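Local coordinates for protein hyaluronidase (Thermobaculum terrenum, PDB 5DIY) that probably acts as a family 84 glycoside hydrolase, an O-GlcNAcase that removes O-linked N-acetylglucosamine from proteins, at residues E19-E22 with R23-M26; N173-Y176 with L177-L180; L386-A389 with M390-F393. All blocks are in the same frame, centred on the assembly; numbering follows the deposited sequence.

Interaction 1. Residues E19-E22 with R23-M26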
# COMPACT_ATOMS: atom_id res chain seq x y z
N GLU C 19 -12.90 5.05 10.36
CA GLU C 19 -13.96 5.40 11.31
C GLU C 19 -13.34 5.96 12.59
O GLU C 19 -12.19 5.64 12.93
CB GLU C 19 -14.80 4.18 11.70
CG GLU C 19 -15.56 3.50 10.57
CD GLU C 19 -16.73 4.31 10.05
OE1 GLU C 19 -17.13 5.32 10.68
OE2 GLU C 19 -17.26 3.93 8.98
N HIS C 20 -14.11 6.77 13.30
CA HIS C 20 -13.67 7.37 14.56
C HIS C 20 -13.18 6.32 15.55
O HIS C 20 -12.14 6.51 16.22
CB HIS C 20 -14.80 8.22 15.18
CG HIS C 20 -14.41 8.88 16.47
ND1 HIS C 20 -13.47 9.88 16.54
CD2 HIS C 20 -14.84 8.66 17.74
CE1 HIS C 20 -13.32 10.25 17.80
NE2 HIS C 20 -14.14 9.53 18.54
N GLN C 21 -13.91 5.21 15.64
CA GLN C 21 -13.55 4.12 16.56
C GLN C 21 -12.27 3.38 16.14
O GLN C 21 -11.49 2.94 17.00
CB GLN C 21 -14.71 3.12 16.67
CG GLN C 21 -14.56 2.11 17.79
CD GLN C 21 -14.38 2.77 19.14
OE1 GLN C 21 -15.12 3.70 19.50
NE2 GLN C 21 -13.37 2.32 19.90
N GLU C 22 -12.06 3.24 14.84
CA GLU C 22 -10.86 2.61 14.29
C GLU C 22 -9.61 3.44 14.59
O GLU C 22 -8.56 2.89 14.94
CB GLU C 22 -11.01 2.40 12.78
CG GLU C 22 -12.10 1.39 12.44
CD GLU C 22 -12.50 1.36 10.97
OE1 GLU C 22 -12.33 2.36 10.25
OE2 GLU C 22 -13.00 0.31 10.52
N ARG C 23 -9.73 4.76 14.49
CA ARG C 23 -8.65 5.67 14.87
C ARG C 23 -8.29 5.54 16.35
O ARG C 23 -7.11 5.43 16.69
CB ARG C 23 -9.02 7.12 14.56
CG ARG C 23 -9.02 7.41 13.07
CD ARG C 23 -9.76 8.69 12.76
NE ARG C 23 -9.77 8.96 11.33
CZ ARG C 23 -10.62 9.78 10.71
NH1 ARG C 23 -11.57 10.43 11.38
NH2 ARG C 23 -10.52 9.94 9.40
N LEU C 24 -9.31 5.52 17.21
CA LEU C 24 -9.09 5.37 18.65
C LEU C 24 -8.41 4.04 18.97
O LEU C 24 -7.48 3.99 19.77
CB LEU C 24 -10.42 5.47 19.42
CG LEU C 24 -11.11 6.84 19.40
CD1 LEU C 24 -12.57 6.69 19.80
CD2 LEU C 24 -10.40 7.83 20.31
N ASP C 25 -8.89 2.97 18.33
CA ASP C 25 -8.29 1.64 18.43
C ASP C 25 -6.85 1.62 17.87
O ASP C 25 -5.96 1.05 18.49
CB ASP C 25 -9.18 0.64 17.67
CG ASP C 25 -8.65 -0.78 17.75
OD1 ASP C 25 -8.94 -1.47 18.76
OD2 ASP C 25 -7.96 -1.20 16.80
N MET C 26 -6.63 2.24 16.72
CA MET C 26 -5.28 2.35 16.16
C MET C 26 -4.31 3.05 17.12
O MET C 26 -3.15 2.66 17.20
CB MET C 26 -5.29 3.07 14.80
CG MET C 26 -3.98 2.98 14.02
SD MET C 26 -3.45 1.29 13.63
CE MET C 26 -4.69 0.81 12.43
O HOH W 1 -12.82 10.95 13.94
O HOH W 2 -8.07 0.21 14.26

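Interaction 2. Residues N173-Y176 with L177-L180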
# COMPACT_ATOMS: atom_id res chain seq x y z
N ASN C 173 17.62 16.08 -6.71
CA ASN C 173 18.39 17.27 -7.09
C ASN C 173 17.62 18.26 -7.96
O ASN C 173 18.21 19.15 -8.56
CB ASN C 173 19.70 16.85 -7.77
CG ASN C 173 20.63 16.12 -6.82
OD1 ASN C 173 21.09 15.02 -7.10
ND2 ASN C 173 20.89 16.73 -5.67
N LEU C 174 16.29 18.14 -7.99
CA LEU C 174 15.44 19.03 -8.77
C LEU C 174 15.54 20.46 -8.25
O LEU C 174 15.68 20.67 -7.04
CB LEU C 174 13.98 18.55 -8.71
CG LEU C 174 12.98 19.11 -9.71
CD1 LEU C 174 13.24 18.55 -11.10
CD2 LEU C 174 11.56 18.81 -9.26
N GLU C 175 15.49 21.43 -9.16
CA GLU C 175 15.65 22.85 -8.82
C GLU C 175 14.65 23.31 -7.76
O GLU C 175 15.02 23.99 -6.80
CB GLU C 175 15.52 23.71 -10.09
CG GLU C 175 15.67 25.21 -9.86
CD GLU C 175 15.62 26.00 -11.16
OE1 GLU C 175 16.62 25.98 -11.90
OE2 GLU C 175 14.59 26.66 -11.42
N TYR C 176 13.38 22.95 -7.96
CA TYR C 176 12.32 23.17 -6.98
C TYR C 176 12.75 22.78 -5.55
O TYR C 176 12.58 23.57 -4.61
CB TYR C 176 11.05 22.41 -7.42
CG TYR C 176 9.98 22.30 -6.37
CD1 TYR C 176 10.04 21.30 -5.39
CD2 TYR C 176 8.88 23.16 -6.35
CE1 TYR C 176 9.07 21.18 -4.42
CE2 TYR C 176 7.89 23.04 -5.38
CZ TYR C 176 8.00 22.05 -4.41
OH TYR C 176 7.04 21.92 -3.44
N LEU C 177 13.30 21.58 -5.39
CA LEU C 177 13.76 21.08 -4.08
C LEU C 177 14.93 21.89 -3.50
O LEU C 177 14.98 22.12 -2.28
CB LEU C 177 14.17 19.62 -4.18
CG LEU C 177 13.05 18.62 -4.48
CD1 LEU C 177 13.63 17.26 -4.84
CD2 LEU C 177 12.10 18.52 -3.29
N ARG C 178 15.85 22.31 -4.36
CA ARG C 178 16.98 23.15 -3.96
C ARG C 178 16.52 24.55 -3.52
O ARG C 178 17.03 25.09 -2.53
CB ARG C 178 18.02 23.25 -5.09
CG ARG C 178 19.03 22.10 -5.12
CD ARG C 178 19.39 21.65 -6.54
NE ARG C 178 19.53 22.78 -7.47
CZ ARG C 178 19.41 22.72 -8.80
NH1 ARG C 178 19.15 21.58 -9.43
NH2 ARG C 178 19.55 23.84 -9.51
N ILE C 179 15.55 25.12 -4.23
CA ILE C 179 14.95 26.40 -3.85
C ILE C 179 14.24 26.27 -2.50
O ILE C 179 14.36 27.14 -1.64
CB ILE C 179 13.95 26.93 -4.90
CG1 ILE C 179 14.66 27.26 -6.22
CG2 ILE C 179 13.22 28.17 -4.40
CD1 ILE C 179 13.75 27.25 -7.43
N LEU C 180 13.52 25.16 -2.32
CA LEU C 180 12.77 24.92 -1.09
C LEU C 180 13.71 24.77 0.12
O LEU C 180 13.43 25.31 1.19
CB LEU C 180 11.87 23.68 -1.24
CG LEU C 180 10.46 23.70 -0.67
CD1 LEU C 180 9.60 24.78 -1.32
CD2 LEU C 180 9.84 22.33 -0.87

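Interaction 3. Residues L386-A389 with M390-F393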
# COMPACT_ATOMS: atom_id res chain seq x y z
N LEU C 386 -7.72 -24.95 -10.02
CA LEU C 386 -6.55 -25.83 -10.05
C LEU C 386 -6.92 -27.30 -9.89
O LEU C 386 -6.32 -28.17 -10.52
CB LEU C 386 -5.54 -25.45 -8.97
CG LEU C 386 -4.68 -24.22 -9.25
CD1 LEU C 386 -3.91 -23.84 -7.99
CD2 LEU C 386 -3.73 -24.46 -10.41
N ASP C 387 -7.89 -27.56 -9.02
CA ASP C 387 -8.44 -28.90 -8.81
C ASP C 387 -8.98 -29.50 -10.12
O ASP C 387 -8.75 -30.67 -10.42
CB ASP C 387 -9.55 -28.85 -7.74
CG ASP C 387 -9.70 -30.15 -6.98
OD1 ASP C 387 -8.91 -31.10 -7.17
OD2 ASP C 387 -10.65 -30.22 -6.16
N GLN C 388 -9.69 -28.69 -10.90
CA GLN C 388 -10.15 -29.11 -12.23
C GLN C 388 -9.01 -29.28 -13.25
O GLN C 388 -9.10 -30.14 -14.12
CB GLN C 388 -11.23 -28.15 -12.75
CG GLN C 388 -12.50 -28.17 -11.90
CD GLN C 388 -13.19 -29.52 -11.91
OE1 GLN C 388 -13.28 -30.17 -12.94
NE2 GLN C 388 -13.67 -29.95 -10.75
N ALA C 389 -7.95 -28.47 -13.14
CA ALA C 389 -6.74 -28.69 -13.95
C ALA C 389 -6.08 -30.04 -13.65
O ALA C 389 -5.61 -30.72 -14.56
CB ALA C 389 -5.74 -27.56 -13.75
N MET C 390 -6.06 -30.40 -12.37
CA MET C 390 -5.58 -31.71 -11.90
C MET C 390 -6.32 -32.86 -12.58
O MET C 390 -5.70 -33.80 -13.09
CB MET C 390 -5.75 -31.81 -10.38
CG MET C 390 -5.37 -33.13 -9.74
SD MET C 390 -3.58 -33.31 -9.69
CE MET C 390 -3.45 -35.04 -9.23
N ILE C 391 -7.65 -32.76 -12.61
CA ILE C 391 -8.49 -33.78 -13.21
C ILE C 391 -8.21 -33.87 -14.71
O ILE C 391 -8.10 -34.97 -15.26
CB ILE C 391 -9.99 -33.51 -12.97
CG1 ILE C 391 -10.31 -33.63 -11.47
CG2 ILE C 391 -10.86 -34.48 -13.76
CD1 ILE C 391 -11.53 -32.84 -11.06
N THR C 392 -8.09 -32.72 -15.36
CA THR C 392 -7.85 -32.67 -16.80
C THR C 392 -6.52 -33.34 -17.16
O THR C 392 -6.50 -34.22 -18.02
CB THR C 392 -7.90 -31.22 -17.32
OG1 THR C 392 -9.17 -30.65 -16.99
CG2 THR C 392 -7.71 -31.16 -18.83
N PHE C 393 -5.44 -32.94 -16.50
CA PHE C 393 -4.11 -33.52 -16.73
C PHE C 393 -4.04 -35.02 -16.44
O PHE C 393 -3.45 -35.77 -17.23
CB PHE C 393 -3.01 -32.82 -15.91
CG PHE C 393 -2.50 -31.53 -16.50
CD1 PHE C 393 -1.99 -31.49 -17.80
CD2 PHE C 393 -2.47 -30.37 -15.74
CE1 PHE C 393 -1.50 -30.31 -18.34
CE2 PHE C 393 -1.97 -29.18 -16.27
CZ PHE C 393 -1.49 -29.15 -17.57

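Interaction 1. Residues E19-E22 with R23-M26
H20 and L24 meet one turn apart at the start of helix 20-32, the first helix of the TIM barrel, which links strand 6-11 to strand 37-40 in a beta-alpha-beta unit. H20 swings its CG anti to the backbone N (chi1 -180°) and beside the carbonyl carbon, which brings the imidazole back against the leucine of the next turn. L24 CG stands over one face of the ring, 4.1 Å above its plane and displaced toward the rim, while L24 CD1 comes to 3.5 Å from H20 NE2. At the ring's edge a water lies in plane, 2.9 Å from H20 ND1, and it also accepts from R23 NH1 in the plane of the guanidinium. R23 can reach this water because its chain is extended from CG to NE, running past E19 O with CG 3.6 Å from that oxygen. Its NE makes a salt bridge to E11, so the arginine connects the helix start to the preceding strand, on a buried side lined by Y38 and Y40. L63 and L67 of helix 58-73 touch H20, and L67 also touches R23.

E19 occupies the N-cap, yet its own carboxylate turns to K16. E22, with CG beside its backbone N and the chain extended beyond, reaches E19 N with OE1 at 2.8 Å, the reciprocal half of a capping box; the N-H meets OE1 on the anti side, tilted from the carboxylate plane. The other oxygen, OE2, is salt-bridged to K367. The 2.7 Å bond from M26 N to E22 O is one of the helical links that follow. E22 O also accepts a hydrogen bond from a second water, which donates as well to D25 OD2 at 2.9 Å, an oxygen paired in addition with K266 NZ.

Interaction 2. Residues N173-Y176 with L177-L180
The guanidinium of R178 lies with one face against the backbone of E175, whose CA sits 3.7 Å above the plane and over its centre. At the edge, N173 O receives NH1 at 2.7 Å, only 12° out of that plane and nearly in line with its own C=O. Bends at chi2 and chi3 curl the arginine back toward the residues that precede the helix. E175 OE1 is 4.3 Å from R178 NH2 but well out of the guanidinium plane; any attraction between the charges is probably a through-space one, as no N-H points at the oxygen.

The other flat group, the phenol of Y176, runs alongside L180, pointing the same way, with CE1 3.8 Å from L180 CD2, and crosses L177, whose CD2 is 4.0 Å from Y176 CD1. Its ring also meets that of F167 at about 60°. E175 to L180 begin helix 175-183, with L174 as N-cap; the helix leads from strand 160-164 to strand 189-192 in a beta-alpha-beta unit of the TIM barrel. With CG anti to the backbone N (chi1 167°), the tyrosine ring points toward helix 137-153, where it touches A138, and its OH forms hydrogen bonds with Q141 OE1 and T166 N. A phenylalanine in its place would probably leave Q141 OE1 and T166 N without their shared hydroxyl partner. One residue back from the tyrosine, E175 CG lies 3.7 Å from I179 CD1.

Interaction 3. Residues L386-A389 with M390-F393
T392 grips Q388 O, one helical turn back, twice, through its N-H and its hydroxyl. Q388 O accepts from T392 N at 3.0 Å and from T392 OG1 at 2.9 Å, and the two donors arrive from opposite faces of the carbonyl plane. The hydroxyl can do this because OG1 stands beside its own backbone N, anti to the carbonyl carbon (chi1 -57°), and so faces back along the helix; a buried polar atom is thereby satisfied within the helix itself. The Q388 side chain, bent at chi2, lies alongside I391, both pointing the same way, and sets its amide against the isoleucine tip, with NE2 3.6 Å from I391 CD1. On another side of the helix F393 brings its ring atom CD2 to 3.4 Å from A389 O, an oxygen that also takes the F393 N-H in a nearly straight bond of 175°.

All of this belongs to the middle of the long helix 373-398, one of several that pack together in the C-terminal helical part, away from the sugar site. Helix 440-451 meets it where L445 touches A389 and F444 touches L386 and F393. Helix 340-362 adds M354 against L386 and L344 against F393, whose ring also meets that of F335 at about 50°. Further along, S394 OG likewise bonds to the carbonyl one turn back, M390 O.

From the N terminus, each contact closes a single helical turn rather than a long loop, and the three follow one another in series, neither nested nor crossing. Interaction 1 opens the helix after the first barrel strand, and interaction 2 the helix after the fifth; their centres are about 38 Å apart, within one TIM barrel. Interaction 3 comes much later, in the C-terminal helices, with its centre about 58 Å from that of interaction 2, on the other side of the chain's centre. The pairing of E22 with K367 reaches from interaction 1 to these later helices, while interaction 2 sets its helix against helix 137-153 on one flank and helix 204-214 on another.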